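PDB 3GRC: sensor protein, Kinase from Polaromonas sp. JS666, which probably acts in two-component signalling as a sensor kinase whose CheY-like receiver domain accepts a phosphoryl group on an aspartate. Local coordinates for residues E13-P16 with D17-R20; D64-S67 with L68-L72. All coordinates share one frame; numbering follows the deposited sequence.

Interaction 1 (E13-P16 with D17-R20); sequences EDDP and DIAR
Asp15 OD1 takes three donors: the backbone N-H groups of Asp17 and Ile18, both through weak bonds, and a water that donates to it at 2.7 Å from water O to Asp15 OD1. Of the two amide bonds the shorter, Asp17 N to Asp15 OD1 at 2.9 Å, is strongly bent (123°), while Ile18 N points straighter at OD1 from farther off. A chi1 of -169° turns the Asp15 carboxylate toward these amides at the start of helix 16-28, where it is the N-cap. The water also donates weakly to Asp17 OD2, bridging Asp15 OD1 and Asp17 OD2, which stand 4.2 Å apart, and probably easing their repulsion. Pro16 suits the first turn, where its missing N-H costs no helical bond, and the backbone bond from Ala19 N to Asp15 O (2.8 Å) closes that turn. Buried Glu13 packs against Ile18 and Ala19 of the same turn, bent at chi2 (65°) so that its carboxylate doubles back: Glu13 OE2 accepts Asp15 N at 2.7 Å through its anti lone pair, Glu13 OE1 lies 3.4 Å from Ile18 CG2 and forms a salt bridge with Lys110, and CG lies against the backbone N of Ala19, with the Ala19 methyl group a little farther off. Replacing Glu13 by alanine removes the carboxylate, which would probably leave Asp15 N without its acceptor and Lys110 without this charge partner. Asp14 N bonds weakly to Asp57 OD2, near Glu13 OE2; this acidic cluster after strand 8-12, with Asp57 and Lys110, is consistent with the phosphorylation site of a CheY-like receiver domain.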
# COMPACT_ATOMS: atom_id res chain seq x y z
N GLU A 13 7.14 -0.62 3.40
CA GLU A 13 8.21 -0.98 2.48
C GLU A 13 9.46 -1.42 3.23
O GLU A 13 9.91 -0.75 4.16
CB GLU A 13 8.51 0.22 1.57
CG GLU A 13 9.82 0.16 0.77
CD GLU A 13 9.88 -0.96 -0.26
OE1 GLU A 13 9.02 -0.99 -1.16
OE2 GLU A 13 10.78 -1.80 -0.16
N ASP A 14 10.00 -2.55 2.82
CA ASP A 14 11.19 -3.10 3.43
C ASP A 14 12.47 -2.31 3.12
O ASP A 14 13.36 -2.21 3.96
CB ASP A 14 11.37 -4.55 2.99
CG ASP A 14 12.63 -5.18 3.55
OD1 ASP A 14 12.73 -5.34 4.78
OD2 ASP A 14 13.54 -5.50 2.76
N ASP A 15 12.56 -1.76 1.91
CA ASP A 15 13.75 -1.01 1.49
C ASP A 15 13.69 0.47 1.89
O ASP A 15 12.84 1.23 1.42
CB ASP A 15 13.90 -1.15 -0.04
CG ASP A 15 15.25 -0.65 -0.56
OD1 ASP A 15 15.69 0.45 -0.16
OD2 ASP A 15 15.86 -1.35 -1.40
N PRO A 16 14.61 0.90 2.76
CA PRO A 16 14.69 2.29 3.24
C PRO A 16 14.68 3.33 2.11
O PRO A 16 13.96 4.33 2.19
CB PRO A 16 16.01 2.31 4.03
CG PRO A 16 16.12 0.92 4.52
CD PRO A 16 15.71 0.10 3.32
N ASP A 17 15.50 3.10 1.09
CA ASP A 17 15.55 4.00 -0.06
C ASP A 17 14.20 4.14 -0.73
O ASP A 17 13.75 5.24 -0.99
CB ASP A 17 16.57 3.51 -1.11
CG ASP A 17 18.01 3.71 -0.67
OD1 ASP A 17 18.27 4.64 0.13
OD2 ASP A 17 18.88 2.96 -1.14
N ILE A 18 13.54 3.01 -1.00
CA ILE A 18 12.22 3.02 -1.65
C ILE A 18 11.15 3.64 -0.73
O ILE A 18 10.25 4.33 -1.20
CB ILE A 18 11.77 1.58 -2.09
CG1 ILE A 18 12.84 0.92 -2.95
CG2 ILE A 18 10.45 1.64 -2.85
CD1 ILE A 18 13.20 1.71 -4.22
N ALA A 19 11.24 3.40 0.58
CA ALA A 19 10.26 3.94 1.53
C ALA A 19 10.34 5.47 1.46
O ALA A 19 9.33 6.15 1.39
CB ALA A 19 10.56 3.47 2.96
N ARG A 20 11.57 5.99 1.46
CA ARG A 20 11.77 7.42 1.38
C ARG A 20 11.35 7.95 0.00
O ARG A 20 10.78 9.03 -0.08
CB ARG A 20 13.25 7.76 1.67
CG ARG A 20 13.61 9.26 1.62
CD ARG A 20 12.78 10.14 2.58
NE ARG A 20 13.38 11.47 2.72
CZ ARG A 20 12.71 12.59 3.01
NH1 ARG A 20 11.39 12.57 3.20
NH2 ARG A 20 13.37 13.73 3.09
O HOH W 1 18.36 0.29 0.16

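Interaction 2 (D64-S67 with L68-L72); sequences DGVS and LIRAL
Four successive i to i+4 backbone bonds, from Leu68 N to Asp64 O through Ala71 N to Ser67 O, carry residues 64-71 from the cap into helix 65-73, and Leu72 N to Leu68 O continues the series. This is the crossover helix of a beta-alpha-beta unit in the receiver fold, linking strands 53-56 and 82-86. Asp64 is its N-cap: Asp64 OD1 accepts Ser67 N at 3.0 Å, nearly along the C-O axis, and the chi1 of 49° folds the carboxylate back toward that amide. Its negative charge probably also interacts favourably with the N-terminal end of the helix dipole. Gly65 is buried, and its carbonyl oxygen is covered by Ile69, with CG1 of Ile69 3.3 Å from Gly65 O. Leu68, Ile69 and Leu72 give the helix its hydrophobic side. Leu68 and Leu72 meet Met54 and helix 39-48, while Ile69 packs on Ile83 and Val85 of strand 82-86. Arg70 belongs to the exposed side, its methylenes covering backbone and its side chain touching Leu102: Arg70 CG lies 3.2 Å from Val66 O, the same oxygen that accepts Arg70 N. Val66 and Arg70 run side by side and point the same way, one turn apart. The extended arginine chain, straight from CG to NE, brings Arg70 NE to 3.7 Å from Val66 CG1, the methyl lying oblique to the guanidinium plane.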
# COMPACT_ATOMS: atom_id res chain seq x y z
N ASP A 64 4.79 -11.92 4.36
CA ASP A 64 4.82 -11.34 3.03
C ASP A 64 3.62 -10.43 2.82
O ASP A 64 2.65 -10.47 3.58
CB ASP A 64 4.86 -12.43 1.95
CG ASP A 64 3.81 -13.48 2.15
OD1 ASP A 64 2.61 -13.13 2.17
OD2 ASP A 64 4.20 -14.66 2.29
N GLY A 65 3.69 -9.61 1.78
CA GLY A 65 2.63 -8.67 1.49
C GLY A 65 1.23 -9.22 1.36
O GLY A 65 0.30 -8.60 1.86
N VAL A 66 1.05 -10.36 0.71
CA VAL A 66 -0.30 -10.90 0.56
C VAL A 66 -0.88 -11.32 1.90
O VAL A 66 -2.08 -11.21 2.12
CB VAL A 66 -0.32 -12.10 -0.42
CG1 VAL A 66 -1.74 -12.66 -0.52
CG2 VAL A 66 0.15 -11.65 -1.81
N SER A 67 -0.03 -11.79 2.81
CA SER A 67 -0.46 -12.18 4.14
C SER A 67 -0.96 -10.96 4.89
O SER A 67 -1.98 -11.00 5.60
CB SER A 67 0.70 -12.81 4.91
OG SER A 67 0.38 -12.94 6.29
N LEU A 68 -0.23 -9.85 4.75
CA LEU A 68 -0.60 -8.60 5.39
C LEU A 68 -1.96 -8.14 4.87
O LEU A 68 -2.85 -7.80 5.65
CB LEU A 68 0.46 -7.54 5.11
CG LEU A 68 0.13 -6.09 5.49
CD1 LEU A 68 -0.40 -6.00 6.92
CD2 LEU A 68 1.39 -5.26 5.32
N ILE A 69 -2.12 -8.13 3.55
CA ILE A 69 -3.37 -7.68 2.94
C ILE A 69 -4.56 -8.55 3.35
O ILE A 69 -5.65 -8.02 3.60
CB ILE A 69 -3.26 -7.63 1.39
CG1 ILE A 69 -2.22 -6.59 0.98
CG2 ILE A 69 -4.60 -7.25 0.79
CD1 ILE A 69 -1.92 -6.56 -0.50
N ARG A 70 -4.36 -9.86 3.43
CA ARG A 70 -5.43 -10.76 3.83
C ARG A 70 -5.86 -10.42 5.26
O ARG A 70 -7.06 -10.34 5.54
CB ARG A 70 -4.96 -12.22 3.79
CG ARG A 70 -4.86 -12.79 2.39
CD ARG A 70 -4.53 -14.28 2.39
NE ARG A 70 -4.34 -14.80 1.03
CZ ARG A 70 -5.25 -14.74 0.06
NH1 ARG A 70 -6.45 -14.19 0.27
NH2 ARG A 70 -4.97 -15.24 -1.13
N ALA A 71 -4.88 -10.21 6.14
CA ALA A 71 -5.17 -9.88 7.53
C ALA A 71 -5.97 -8.58 7.63
O ALA A 71 -6.90 -8.48 8.43
CB ALA A 71 -3.86 -9.76 8.31
N LEU A 72 -5.63 -7.60 6.80
CA LEU A 72 -6.35 -6.32 6.80
C LEU A 72 -7.80 -6.45 6.33
O LEU A 72 -8.69 -5.76 6.83
CB LEU A 72 -5.60 -5.31 5.92
CG LEU A 72 -4.25 -4.85 6.47
CD1 LEU A 72 -3.42 -4.23 5.37
CD2 LEU A 72 -4.49 -3.87 7.60

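How the interactions relate
Both contacts lie at the N-terminal ends of helices that follow strands of the same parallel sheet, and each has an aspartate N-cap, yet they do not touch: their centres are 18 Å apart and their nearest atoms about 8 Å. Both are partly buried. Interaction 1 is mainly polar, with carboxylates crowded at the C-terminal ends of the sheet's strands, where a receiver domain probably carries its phosphorylation site. In interaction 2 the cap is a single exposed carboxylate, and the helix beyond it turns aliphatic side chains toward the sheet and helix 39-48. Buried residues thus differ: Glu13 brings a carboxylate inside, whereas Leu68 and Ile69 bring only hydrocarbon.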